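Local atomic coordinates of molybdopterin molybdotransferase (Pyrococcus horikoshii, PDB entry 1UZ5), a protein that probably inserts molybdenum into molybdopterin, turning adenylyl-molybdopterin and molybdate into Mo-molybdopterin and AMP with magnesium as cofactor. Residues S306-F311 against T397-W402; P181-I186 against D214-L219; Q348-K353 against A359-K364; V15-K20 against L319-G324. All coordinates share one frame; numbering follows the deposited sequence. Where two conformers were deposited one is given.

Interaction 1: S306-F311 against T397-W402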
loop_
_atom_site.group_PDB
_atom_site.type_symbol
_atom_site.label_atom_id
_atom_site.label_comp_id
_atom_site.label_asym_id
_atom_site.label_seq_id
_atom_site.Cartn_x
_atom_site.Cartn_y
_atom_site.Cartn_z
ATOM N N SER A 306 -14.721 -15.106 13.199
ATOM C CA SER A 306 -15.165 -14.026 14.076
ATOM C C SER A 306 -13.964 -13.179 14.483
ATOM O O SER A 306 -14.064 -11.959 14.613
ATOM C CB SER A 306 -15.846 -14.594 15.325
ATOM O OG SER A 306 -16.967 -15.380 14.967
ATOM N N CYS A 307 -12.835 -13.843 14.694
ATOM C CA CYS A 307 -11.595 -13.168 15.058
ATOM C C CYS A 307 -11.191 -12.302 13.869
ATOM O O CYS A 307 -10.805 -11.142 14.025
ATOM C CB CYS A 307 -10.503 -14.203 15.329
ATOM S SG CYS A 307 -8.872 -13.540 15.706
ATOM N N LEU A 308 -11.300 -12.882 12.678
ATOM C CA LEU A 308 -10.946 -12.193 11.445
ATOM C C LEU A 308 -11.850 -10.984 11.225
ATOM O O LEU A 308 -11.384 -9.897 10.874
ATOM C CB LEU A 308 -11.062 -13.163 10.269
ATOM C CG LEU A 308 -10.709 -12.652 8.875
ATOM C CD1 LEU A 308 -9.319 -12.036 8.880
ATOM C CD2 LEU A 308 -10.788 -13.809 7.890
ATOM N N THR A 309 -13.146 -11.181 11.435
ATOM C CA THR A 309 -14.112 -10.107 11.264
ATOM C C THR A 309 -13.862 -8.969 12.240
ATOM O O THR A 309 -13.810 -7.806 11.841
ATOM C CB THR A 309 -15.552 -10.622 11.445
ATOM O OG1 THR A 309 -15.905 -11.434 10.322
ATOM C CG2 THR A 309 -16.537 -9.462 11.557
ATOM N N ASN A 310 -13.703 -9.295 13.520
ATOM C CA ASN A 310 -13.467 -8.261 14.519
ATOM C C ASN A 310 -12.109 -7.591 14.332
ATOM O O ASN A 310 -11.948 -6.408 14.625
ATOM C CB ASN A 310 -13.576 -8.848 15.924
ATOM C CG ASN A 310 -15.016 -9.071 16.349
ATOM O OD1 ASN A 310 -15.802 -9.690 15.631
ATOM N ND2 ASN A 310 -15.367 -8.569 17.523
ATOM N N PHE A 311 -11.132 -8.356 13.857
ATOM C CA PHE A 311 -9.793 -7.826 13.612
ATOM C C PHE A 311 -9.911 -6.714 12.572
ATOM O O PHE A 311 -9.411 -5.605 12.757
ATOM C CB PHE A 311 -8.884 -8.943 13.085
ATOM C CG PHE A 311 -7.577 -8.457 12.504
ATOM C CD1 PHE A 311 -6.569 -7.974 13.325
ATOM C CD2 PHE A 311 -7.353 -8.514 11.133
ATOM C CE1 PHE A 311 -5.352 -7.558 12.791
ATOM C CE2 PHE A 311 -6.139 -8.100 10.586
ATOM C CZ PHE A 311 -5.137 -7.622 11.420
ATOM N N THR A 397 -17.183 -6.157 2.616
ATOM C CA THR A 397 -15.871 -5.675 3.031
ATOM C C THR A 397 -14.967 -6.896 2.970
ATOM O O THR A 397 -15.165 -7.858 3.708
ATOM C CB THR A 397 -15.887 -5.128 4.469
ATOM O OG1 THR A 397 -16.712 -3.960 4.529
ATOM C CG2 THR A 397 -14.477 -4.770 4.915
ATOM N N LEU A 398 -13.987 -6.862 2.076
ATOM C CA LEU A 398 -13.078 -7.984 1.910
ATOM C C LEU A 398 -11.983 -8.042 2.960
ATOM O O LEU A 398 -11.591 -7.024 3.528
ATOM C CB LEU A 398 -12.450 -7.949 0.516
ATOM C CG LEU A 398 -13.341 -8.406 -0.643
ATOM C CD1 LEU A 398 -14.612 -7.576 -0.693
ATOM C CD2 LEU A 398 -12.571 -8.284 -1.948
ATOM N N PHE A 399 -11.496 -9.248 3.218
ATOM C CA PHE A 399 -10.431 -9.443 4.186
ATOM C C PHE A 399 -9.094 -9.248 3.484
ATOM O O PHE A 399 -8.344 -10.201 3.271
ATOM C CB PHE A 399 -10.507 -10.845 4.786
ATOM C CG PHE A 399 -11.743 -11.087 5.602
ATOM C CD1 PHE A 399 -12.124 -10.188 6.591
ATOM C CD2 PHE A 399 -12.514 -12.226 5.399
ATOM C CE1 PHE A 399 -13.254 -10.419 7.368
ATOM C CE2 PHE A 399 -13.649 -12.468 6.172
ATOM C CZ PHE A 399 -14.019 -11.564 7.158
ATOM N N LYS A 400 -8.807 -8.001 3.122
ATOM C CA LYS A 400 -7.569 -7.660 2.437
ATOM C C LYS A 400 -7.359 -8.576 1.233
ATOM O O LYS A 400 -8.229 -8.675 0.366
ATOM C CB LYS A 400 -6.392 -7.761 3.414
ATOM C CG LYS A 400 -5.036 -7.394 2.822
ATOM C CD LYS A 400 -4.011 -7.093 3.908
ATOM C CE LYS A 400 -4.050 -8.127 5.024
ATOM N NZ LYS A 400 -3.955 -9.513 4.497
ATOM N N GLY A 401 -6.214 -9.249 1.178
ATOM C CA GLY A 401 -5.946 -10.132 0.061
ATOM C C GLY A 401 -4.686 -10.957 0.230
ATOM O O GLY A 401 -3.871 -10.692 1.115
ATOM N N TRP A 402 -4.542 -11.958 -0.636
ATOM C CA TRP A 402 -3.407 -12.879 -0.651
ATOM C C TRP A 402 -2.934 -13.341 0.726
ATOM O O TRP A 402 -3.530 -12.938 1.747
ATOM C CB TRP A 402 -2.226 -12.269 -1.428
ATOM C CG TRP A 402 -1.266 -11.447 -0.603
ATOM C CD1 TRP A 402 -1.418 -10.148 -0.206
ATOM C CD2 TRP A 402 -0.006 -11.884 -0.074
ATOM N NE1 TRP A 402 -0.330 -9.748 0.537
ATOM C CE2 TRP A 402 0.550 -10.794 0.634
ATOM C CE3 TRP A 402 0.703 -13.092 -0.126
ATOM C CZ2 TRP A 402 1.790 -10.876 1.281
ATOM C CZ3 TRP A 402 1.936 -13.173 0.519
ATOM C CH2 TRP A 402 2.464 -12.070 1.216
ATOM O OXT TRP A 402 -1.963 -14.119 0.761
#

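Interaction 2: P181-I186 against D214-L219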
loop_
_atom_site.group_PDB
_atom_site.type_symbol
_atom_site.label_atom_id
_atom_site.label_comp_id
_atom_site.label_asym_id
_atom_site.label_seq_id
_atom_site.Cartn_x
_atom_site.Cartn_y
_atom_site.Cartn_z
ATOM N N PRO A 181 4.593 -0.828 12.745
ATOM C CA PRO A 181 3.915 -0.835 14.047
ATOM C C PRO A 181 3.985 -2.267 14.583
ATOM O O PRO A 181 3.591 -3.208 13.892
ATOM C CB PRO A 181 2.482 -0.441 13.696
ATOM C CG PRO A 181 2.627 0.321 12.414
ATOM C CD PRO A 181 3.649 -0.483 11.673
ATOM N N LYS A 182 4.500 -2.435 15.794
ATOM C CA LYS A 182 4.614 -3.764 16.374
ATOM C C LYS A 182 3.333 -4.186 17.076
ATOM O O LYS A 182 2.801 -3.457 17.910
ATOM C CB LYS A 182 5.770 -3.815 17.365
ATOM C CG LYS A 182 7.136 -3.620 16.746
ATOM C CD LYS A 182 8.212 -3.705 17.818
ATOM C CE LYS A 182 9.603 -3.583 17.216
ATOM N NZ LYS A 182 10.658 -3.648 18.263
ATOM N N VAL A 183 2.835 -5.364 16.725
ATOM C CA VAL A 183 1.622 -5.886 17.349
ATOM C C VAL A 183 1.934 -7.223 18.015
ATOM O O VAL A 183 2.267 -8.195 17.338
ATOM C CB VAL A 183 0.507 -6.100 16.318
ATOM C CG1 VAL A 183 -0.751 -6.624 17.011
ATOM C CG2 VAL A 183 0.212 -4.791 15.596
ATOM N N ALA A 184 1.854 -7.256 19.344
ATOM C CA ALA A 184 2.112 -8.478 20.101
ATOM C C ALA A 184 0.816 -9.287 20.090
ATOM O O ALA A 184 -0.240 -8.787 20.492
ATOM C CB ALA A 184 2.513 -8.136 21.534
ATOM N N VAL A 185 0.905 -10.530 19.624
ATOM C CA VAL A 185 -0.262 -11.399 19.522
ATOM C C VAL A 185 -0.229 -12.567 20.496
ATOM O O VAL A 185 0.792 -13.239 20.641
ATOM C CB VAL A 185 -0.397 -11.961 18.097
ATOM C CG1 VAL A 185 -1.597 -12.909 18.022
ATOM C CG2 VAL A 185 -0.545 -10.812 17.100
ATOM N N ILE A 186 -1.366 -12.797 21.152
ATOM C CA ILE A 186 -1.512 -13.879 22.122
ATOM C C ILE A 186 -2.735 -14.755 21.817
ATOM O O ILE A 186 -3.789 -14.245 21.442
ATOM C CB ILE A 186 -1.686 -13.312 23.556
ATOM C CG1 ILE A 186 -0.400 -12.615 24.003
ATOM C CG2 ILE A 186 -2.068 -14.436 24.530
ATOM C CD1 ILE A 186 -0.573 -11.750 25.250
ATOM N N ASP A 214 0.507 -12.846 10.582
ATOM C CA ASP A 214 0.770 -12.702 9.165
ATOM C C ASP A 214 -0.126 -11.703 8.460
ATOM O O ASP A 214 0.303 -11.078 7.494
ATOM C CB ASP A 214 0.741 -14.063 8.468
ATOM C CG ASP A 214 1.970 -14.897 8.791
ATOM O OD1 ASP A 214 2.968 -14.318 9.277
ATOM O OD2 ASP A 214 1.955 -16.119 8.552
ATOM N N ALA A 215 -1.358 -11.536 8.930
ATOM C CA ALA A 215 -2.238 -10.554 8.307
ATOM C C ALA A 215 -1.630 -9.184 8.627
ATOM O O ALA A 215 -1.586 -8.287 7.784
ATOM C CB ALA A 215 -3.648 -10.657 8.876
ATOM N N ILE A 216 -1.147 -9.045 9.856
ATOM C CA ILE A 216 -0.525 -7.813 10.312
ATOM C C ILE A 216 0.734 -7.546 9.481
ATOM O O ILE A 216 0.973 -6.417 9.053
ATOM C CB ILE A 216 -0.163 -7.914 11.804
ATOM C CG1 ILE A 216 -1.456 -7.963 12.630
ATOM C CG2 ILE A 216 0.716 -6.740 12.220
ATOM C CD1 ILE A 216 -1.236 -8.153 14.111
ATOM N N ASN A 217 1.532 -8.584 9.254
ATOM C CA ASN A 217 2.739 -8.433 8.448
ATOM C C ASN A 217 2.354 -7.972 7.045
ATOM O O ASN A 217 2.998 -7.100 6.468
ATOM C CB ASN A 217 3.501 -9.757 8.339
ATOM C CG ASN A 217 4.226 -10.123 9.616
ATOM O OD1 ASN A 217 4.541 -9.261 10.435
ATOM N ND2 ASN A 217 4.514 -11.411 9.783
ATOM N N GLU A 218 1.293 -8.559 6.504
ATOM C CA GLU A 218 0.833 -8.217 5.168
ATOM C C GLU A 218 0.365 -6.779 5.014
ATOM O O GLU A 218 0.624 -6.156 3.987
ATOM C CB GLU A 218 -0.288 -9.162 4.724
ATOM C CG GLU A 218 0.197 -10.539 4.263
ATOM C CD GLU A 218 -0.905 -11.355 3.605
ATOM O OE1 GLU A 218 -1.827 -10.751 3.018
ATOM O OE2 GLU A 218 -0.844 -12.600 3.659
ATOM N N LEU A 219 -0.321 -6.239 6.018
ATOM C CA LEU A 219 -0.804 -4.869 5.902
ATOM C C LEU A 219 0.274 -3.815 6.172
ATOM O O LEU A 219 0.046 -2.629 5.959
ATOM C CB LEU A 219 -2.026 -4.649 6.805
ATOM C CG LEU A 219 -1.904 -4.705 8.325
ATOM C CD1 LEU A 219 -1.252 -3.432 8.851
ATOM C CD2 LEU A 219 -3.298 -4.855 8.919
#

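Interaction 3: Q348-K353 against A359-K364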
loop_
_atom_site.group_PDB
_atom_site.type_symbol
_atom_site.label_atom_id
_atom_site.label_comp_id
_atom_site.label_asym_id
_atom_site.label_seq_id
_atom_site.Cartn_x
_atom_site.Cartn_y
_atom_site.Cartn_z
ATOM N N GLN A 348 -25.409 -7.742 12.935
ATOM C CA GLN A 348 -24.484 -8.843 12.680
ATOM C C GLN A 348 -23.709 -8.743 11.376
ATOM O O GLN A 348 -24.165 -8.140 10.407
ATOM C CB GLN A 348 -25.229 -10.178 12.705
ATOM C CG GLN A 348 -26.170 -10.386 11.538
ATOM C CD GLN A 348 -26.692 -11.805 11.470
ATOM O OE1 GLN A 348 -27.314 -12.296 12.412
ATOM N NE2 GLN A 348 -26.442 -12.475 10.348
ATOM N N PHE A 349 -22.528 -9.353 11.368
ATOM C CA PHE A 349 -21.668 -9.369 10.192
ATOM C C PHE A 349 -21.517 -10.809 9.716
ATOM O O PHE A 349 -20.905 -11.640 10.386
ATOM C CB PHE A 349 -20.302 -8.770 10.526
ATOM C CG PHE A 349 -20.367 -7.343 10.969
ATOM C CD1 PHE A 349 -20.811 -7.017 12.248
ATOM C CD2 PHE A 349 -20.015 -6.316 10.099
ATOM C CE1 PHE A 349 -20.905 -5.688 12.655
ATOM C CE2 PHE A 349 -20.105 -4.982 10.496
ATOM C CZ PHE A 349 -20.551 -4.668 11.777
ATOM N N LEU A 350 -22.088 -11.087 8.550
ATOM C CA LEU A 350 -22.070 -12.417 7.963
ATOM C C LEU A 350 -20.865 -12.711 7.076
ATOM O O LEU A 350 -20.639 -12.034 6.072
ATOM C CB LEU A 350 -23.347 -12.624 7.146
ATOM C CG LEU A 350 -23.442 -13.902 6.314
ATOM C CD1 LEU A 350 -23.519 -15.101 7.239
ATOM C CD2 LEU A 350 -24.664 -13.846 5.412
ATOM N N PRO A 351 -20.070 -13.730 7.440
ATOM C CA PRO A 351 -18.900 -14.086 6.637
ATOM C C PRO A 351 -19.405 -14.660 5.319
ATOM O O PRO A 351 -20.339 -15.461 5.309
ATOM C CB PRO A 351 -18.208 -15.149 7.486
ATOM C CG PRO A 351 -18.603 -14.785 8.882
ATOM C CD PRO A 351 -20.063 -14.457 8.720
ATOM N N VAL A 352 -18.802 -14.253 4.208
ATOM C CA VAL A 352 -19.228 -14.760 2.912
ATOM C C VAL A 352 -18.052 -15.162 2.040
ATOM O O VAL A 352 -16.917 -14.733 2.259
ATOM C CB VAL A 352 -20.052 -13.711 2.130
ATOM C CG1 VAL A 352 -21.224 -13.238 2.966
ATOM C CG2 VAL A 352 -19.163 -12.540 1.733
ATOM N N LYS A 353 -18.340 -16.001 1.051
ATOM C CA LYS A 353 -17.340 -16.453 0.102
ATOM C C LYS A 353 -17.715 -15.822 -1.232
ATOM O O LYS A 353 -18.871 -15.884 -1.648
ATOM C CB LYS A 353 -17.367 -17.976 -0.036
ATOM C CG LYS A 353 -16.322 -18.505 -1.007
ATOM C CD LYS A 353 -16.492 -19.988 -1.274
ATOM C CE LYS A 353 -15.398 -20.488 -2.202
ATOM N NZ LYS A 353 -15.315 -19.665 -3.442
ATOM N N ALA A 359 -22.218 -13.429 -3.544
ATOM C CA ALA A 359 -21.726 -13.704 -2.204
ATOM C C ALA A 359 -22.439 -14.926 -1.641
ATOM O O ALA A 359 -23.668 -14.951 -1.545
ATOM C CB ALA A 359 -21.962 -12.498 -1.308
ATOM N N VAL A 360 -21.662 -15.940 -1.278
ATOM C CA VAL A 360 -22.217 -17.166 -0.723
ATOM C C VAL A 360 -22.015 -17.194 0.788
ATOM O O VAL A 360 -20.888 -17.294 1.271
ATOM C CB VAL A 360 -21.541 -18.409 -1.329
ATOM C CG1 VAL A 360 -22.200 -19.669 -0.797
ATOM C CG2 VAL A 360 -21.624 -18.357 -2.843
ATOM N N PRO A 361 -23.112 -17.101 1.555
ATOM C CA PRO A 361 -23.024 -17.117 3.018
ATOM C C PRO A 361 -22.312 -18.365 3.526
ATOM O O PRO A 361 -22.504 -19.458 2.993
ATOM C CB PRO A 361 -24.489 -17.075 3.448
ATOM C CG PRO A 361 -25.133 -16.289 2.348
ATOM C CD PRO A 361 -24.502 -16.896 1.117
ATOM N N ILE A 362 -21.489 -18.198 4.554
ATOM C CA ILE A 362 -20.763 -19.320 5.131
ATOM C C ILE A 362 -21.533 -19.875 6.325
ATOM O O ILE A 362 -22.044 -19.118 7.150
ATOM C CB ILE A 362 -19.350 -18.889 5.573
ATOM C CG1 ILE A 362 -18.529 -18.516 4.337
ATOM C CG2 ILE A 362 -18.677 -20.009 6.355
ATOM C CD1 ILE A 362 -17.136 -18.037 4.641
ATOM N N LEU A 363 -21.612 -21.201 6.412
ATOM C CA LEU A 363 -22.342 -21.857 7.491
ATOM C C LEU A 363 -21.473 -22.433 8.607
ATOM O O LEU A 363 -20.266 -22.618 8.453
ATOM C CB LEU A 363 -23.222 -22.970 6.918
ATOM C CG LEU A 363 -24.223 -22.558 5.837
ATOM C CD1 LEU A 363 -24.992 -23.781 5.370
ATOM C CD2 LEU A 363 -25.171 -21.504 6.388
ATOM N N LYS A 364 -22.122 -22.722 9.729
ATOM C CA LYS A 364 -21.483 -23.281 10.916
ATOM C C LYS A 364 -20.877 -24.664 10.685
ATOM O O LYS A 364 -19.657 -24.836 10.691
ATOM C CB LYS A 364 -22.503 -23.376 12.057
ATOM C CG LYS A 364 -23.933 -22.939 11.698
ATOM C CD LYS A 364 -24.511 -23.695 10.496
ATOM C CE LYS A 364 -24.574 -25.197 10.725
ATOM N NZ LYS A 364 -24.928 -25.928 9.475
#

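Interaction 4: V15-K20 against L319-G324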
loop_
_atom_site.group_PDB
_atom_site.type_symbol
_atom_site.label_atom_id
_atom_site.label_comp_id
_atom_site.label_asym_id
_atom_site.label_seq_id
_atom_site.Cartn_x
_atom_site.Cartn_y
_atom_site.Cartn_z
ATOM N N VAL A 15 -13.808 4.957 19.972
ATOM C CA VAL A 15 -12.779 4.695 20.971
ATOM C C VAL A 15 -11.439 4.373 20.316
ATOM O O VAL A 15 -10.402 4.901 20.714
ATOM C CB VAL A 15 -13.180 3.519 21.888
ATOM C CG1 VAL A 15 -12.044 3.192 22.848
ATOM C CG2 VAL A 15 -14.441 3.876 22.661
ATOM N N VAL A 16 -11.455 3.499 19.317
ATOM C CA VAL A 16 -10.217 3.137 18.631
ATOM C C VAL A 16 -9.644 4.369 17.943
ATOM O O VAL A 16 -8.435 4.594 17.960
ATOM C CB VAL A 16 -10.454 2.033 17.583
ATOM C CG1 VAL A 16 -9.156 1.734 16.843
ATOM C CG2 VAL A 16 -10.980 0.774 18.269
ATOM N N GLN A 17 -10.522 5.166 17.345
ATOM C CA GLN A 17 -10.096 6.384 16.669
ATOM C C GLN A 17 -9.374 7.285 17.659
ATOM O O GLN A 17 -8.463 8.024 17.287
ATOM C CB GLN A 17 -11.302 7.124 16.091
ATOM C CG GLN A 17 -12.072 6.332 15.052
ATOM C CD GLN A 17 -13.259 7.096 14.503
ATOM O OE1 GLN A 17 -13.107 8.182 13.949
ATOM N NE2 GLN A 17 -14.451 6.529 14.653
ATOM N N SER A 18 -9.776 7.216 18.926
ATOM C CA SER A 18 -9.153 8.040 19.956
ATOM C C SER A 18 -7.728 7.577 20.214
ATOM O O SER A 18 -6.919 8.321 20.772
ATOM C CB SER A 18 -9.951 7.980 21.263
ATOM O OG SER A 18 -9.561 6.872 22.056
ATOM N N PHE A 19 -7.420 6.342 19.827
ATOM C CA PHE A 19 -6.070 5.822 20.018
ATOM C C PHE A 19 -5.190 6.366 18.909
ATOM O O PHE A 19 -5.670 6.695 17.825
ATOM C CB PHE A 19 -6.031 4.290 19.953
ATOM C CG PHE A 19 -6.853 3.606 21.007
ATOM C CD1 PHE A 19 -7.004 4.167 22.272
ATOM C CD2 PHE A 19 -7.454 2.380 20.739
ATOM C CE1 PHE A 19 -7.745 3.516 23.258
ATOM C CE2 PHE A 19 -8.197 1.719 21.717
ATOM C CZ PHE A 19 -8.342 2.290 22.981
ATOM N N LYS A 20 -3.898 6.456 19.176
ATOM C CA LYS A 20 -2.982 6.947 18.172
ATOM C C LYS A 20 -1.645 6.248 18.322
ATOM O O LYS A 20 -1.002 6.328 19.367
ATOM C CB LYS A 20 -2.808 8.461 18.303
ATOM C CG LYS A 20 -2.157 9.115 17.096
ATOM C CD LYS A 20 -2.200 10.631 17.211
ATOM C CE LYS A 20 -1.683 11.303 15.948
ATOM N NZ LYS A 20 -1.799 12.787 16.031
ATOM N N LEU A 319 -4.253 0.277 12.641
ATOM C CA LEU A 319 -2.978 0.024 11.987
ATOM C C LEU A 319 -2.813 0.842 10.707
ATOM O O LEU A 319 -1.741 1.381 10.442
ATOM C CB LEU A 319 -2.843 -1.474 11.687
ATOM C CG LEU A 319 -2.998 -2.346 12.937
ATOM C CD1 LEU A 319 -2.794 -3.817 12.595
ATOM C CD2 LEU A 319 -1.988 -1.901 13.988
ATOM N N LEU A 320 -3.877 0.936 9.919
ATOM C CA LEU A 320 -3.824 1.697 8.680
ATOM C C LEU A 320 -3.538 3.170 8.956
ATOM O O LEU A 320 -2.737 3.793 8.262
ATOM C CB LEU A 320 -5.139 1.550 7.909
ATOM C CG LEU A 320 -5.418 0.148 7.356
ATOM C CD1 LEU A 320 -6.711 0.151 6.552
ATOM C CD2 LEU A 320 -4.253 -0.297 6.481
ATOM N N ARG A 321 -4.185 3.723 9.978
ATOM C CA ARG A 321 -3.981 5.123 10.330
ATOM C C ARG A 321 -2.547 5.364 10.767
ATOM O O ARG A 321 -1.980 6.419 10.500
ATOM C CB ARG A 321 -4.942 5.533 11.441
ATOM C CG ARG A 321 -6.384 5.629 10.980
ATOM C CD ARG A 321 -7.323 5.631 12.165
ATOM N NE ARG A 321 -8.707 5.563 11.703
ATOM C CZ ARG A 321 -9.710 5.029 12.393
ATOM N NH1 ARG A 321 -10.930 5.020 11.879
ATOM N NH2 ARG A 321 -9.492 4.498 13.591
ATOM N N ALA A 322 -1.958 4.382 11.436
ATOM C CA ALA A 322 -0.577 4.501 11.882
ATOM C C ALA A 322 0.363 4.525 10.673
ATOM O O ALA A 322 1.492 5.004 10.764
ATOM C CB ALA A 322 -0.224 3.340 12.774
ATOM N N LEU A 323 -0.109 3.998 9.548
ATOM C CA LEU A 323 0.699 3.948 8.332
ATOM C C LEU A 323 0.257 4.993 7.313
ATOM O O LEU A 323 0.583 4.890 6.131
ATOM C CB LEU A 323 0.612 2.549 7.711
ATOM C CG LEU A 323 1.194 1.413 8.551
ATOM C CD1 LEU A 323 0.787 0.080 7.957
ATOM C CD2 LEU A 323 2.704 1.539 8.618
ATOM N N GLY A 324 -0.491 5.992 7.779
ATOM C CA GLY A 324 -0.969 7.042 6.899
ATOM C C GLY A 324 -1.928 6.527 5.846
ATOM O O GLY A 324 -2.161 7.183 4.831
#

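Interaction 1: S306-F311 against T397-W402
One face of the Phe-399 ring is occupied by Leu-308, while the hydroxyl of Thr-309 lies at the ring's edge, near its plane. The evidence for a CH-pi contact is direct: Leu-308 CG stands 3.6 Å from the centroid of the Phe-399 ring and only 8° off the ring normal. The two methyls spread from this central point. On that same face Leu-308 CD2 leans over the CD2–CE2 side of the ring, 3.4 Å from Phe-399 CD2, and Leu-308 CD1 lies further off, 4.1 Å from Phe-399 CD1. With CG anti to the backbone N (chi1 -179°), the leucine reaches out from its helix and lays its branch point over the aromatic face. At the rim, Thr-309 OG1 is 3.7 Å from Phe-399 CZ. This is a packing contact, because the hydroxyl is hydrogen-bonded to Thr-305 O one helical turn back. Phe-399 is presented by a bend in the chain: it is the centre of an inverse gamma turn, closed by a weak bond from Lys-400 N to Leu-398 O of 3.0 Å. Replacing Phe-399 by an alanine would remove the ring and would probably leave Leu-308 without the flat surface on which its isobutyl group rests, opening a gap between helix and chain end. Phe-399 also touches Thr-312 on the same helix and Ala-375 in a loop. The contact thus sets helix 304-322 of the probable molybdopterin-binding domain against the turn that directly follows strand 391-398; that strand pairs with strands 331-336 and 377-381 of the C-terminal sheet.

Interaction 2: P181-I186 against D214-L219
Ile-216 carries this contact, fitting its side chain against Val-183 and, more lightly, Val-185 on strand 182-188. The main touching atom is its terminal methyl: Ile-216 CD1 lies 3.3 Å from Val-183 CG1 and 3.5 Å from Val-183 CB. Both separations are shorter than ordinary carbon-carbon contact, so the packing is tight, although the exact values deserve caution. A second point of contact lies between the side branches, where Ile-216 CG2 meets Val-183 CG2 at 3.9 Å. The isoleucine therefore straddles the valine with two methyls. Its chi2 of 176° extends the chain from CA to CD1 and carries the methyl out from the helix to the sheet. Val-185, two residues on and turned to the same face of the strand, adds CG2 at 4.1 Å from Ile-216 CD1. All three residues are buried and the interface between them is purely apolar. Alternation along the strand divides the neighbours: Val-183 and Val-185 face helix 208-219, whereas Ala-184 and Ile-186 pack on helix 233-246. Val-183 also touches Leu-319 and Ile-216 touches Phe-311, both on helix 304-322, so a second helix packs on the same face of the sheet. Strand 182-188 leads, through a connection that includes helix 208-219, to its parallel neighbour in the sheet, strand 222-229. This is a beta-alpha-beta crossover, and with helices on both faces of a mixed sheet whose strands 222-229, 182-188, 249-253 and 295-300 run parallel, it is characteristic of the alpha/beta fold of the probable molybdopterin-binding domain.

Interaction 3: Q348-K353 against A359-K364
Ile-362 sets CG1 anti to its carbonyl carbon (chi1 -66°), which lays the chain along the backbone of 348-353 and brings CD1 to 4.2 Å from Pro-351 CB. From there CD1 rests beside the next peptide, 4.0 Å from Val-352 C. Leu-350 has CG anti to its backbone N and brings CD2 against the CB–CG side of Pro-361, 3.8 Å from Pro-361 CB. Val-352 turns toward the same face as Pro-361 and places its CB 4.1 Å from Ala-359 CB. These side chains are mounted on a beta hairpin made by strands 347-354 and 358-361, part of the C-terminal region (domain IV) of the MoeA family. Lys-353 and Val-360 form its antiparallel hydrogen-bonded pair: Val-360 N gives a nearly straight bond (174°) of 2.8 Å to Lys-353 O, in the carbonyl plane, and Lys-353 N returns one of 2.9 Å to Val-360 O. Val-352 and Pro-361 are the neighbouring non-hydrogen-bonded pair, a position where the proline's missing N-H costs the pairing nothing. Beyond it Ile-362 N bonds to Pro-351 O at 3.1 Å, but Pro-351 has no N-H with which to answer. An alanine in place of Ile-362 would keep that backbone bond but is likely to uncover the Pro-351 ring and the Val-352 peptide against which CG1 and CD1 now lie. The axes of the short segments 348-353 and 359-361 make 126° between their N-to-C directions, well short of 180°, so the pair is strongly twisted or bent. On its other side strand 347-354 pairs with strand 377-381, where Val-352 touches Val-379, and Pro-351 reaches Thr-305 of helix 304-322.

Interaction 4: V15-K20 against L319-G324
Gln-17 and Arg-321 meet through the aliphatic part of the glutamine and the guanidinium of the arginine. Gln-17 CG is the atom in closest touch, 3.5 Å from Arg-321 NH2 and 3.6 Å from Arg-321 NH1, so it sits against the outer end of the group, approaching obliquely to its plane. The backbone of the same residue takes part, with Gln-17 CA 3.7 Å from Arg-321 NH2. Val-16 adds a more distant contact at the guanidinium edge, its CG1 4.3 Å from Arg-321 NH2. The amide of Gln-17 and the guanidinium are turned 36° from each other and are not stacked flat. Arg-321 spans the distance because its chain is extended from CG to NE (chi3 -173°). Two conformers were deposited for this arginine, so the details hold for one of them only. Further out, both segments are helix ends. Gly-324, at positive phi, is the C-prime residue of a Schellman motif that ends helix 304-322, with Gly-324 N bonded to Arg-321 O at 3.1 Å. Val-16, and Phe-19 just beyond helix 9-18, both touch Leu-318 of helix 304-322 and Ile-289 of strand 288-292, and Arg-321 also touches Glu-326. Chemically, the junction between the N-terminal region and the probable molybdopterin-binding domain rests here on methylene and methyl groups against a cation, with no polar bond across it, which implies a contact of van der Waals and weakly electrostatic character, with little directional preference.

Overall arrangement
From the N terminus, interaction 4 opens at helix 9-18 and closes almost three hundred residues later at the end of helix 304-322, joining the N-terminal region to the probable molybdopterin-binding domain. Interaction 2 lies wholly within that loop, a local closure of strand on helix. Interaction 1 opens at 306-311, before interaction 4 has closed, and ends at the C terminus, joining the molybdopterin-binding domain to the C-terminal region; the two cross and share helix 304-322. Interaction 3, a short hairpin, falls inside the loop of interaction 1. Leu-319 and Leu-323 connect interactions 4 and 2, the Lys-400 to Glu-218 salt bridge connects 2 and 1, and Thr-309 on Phe-349 connects 1 and 3.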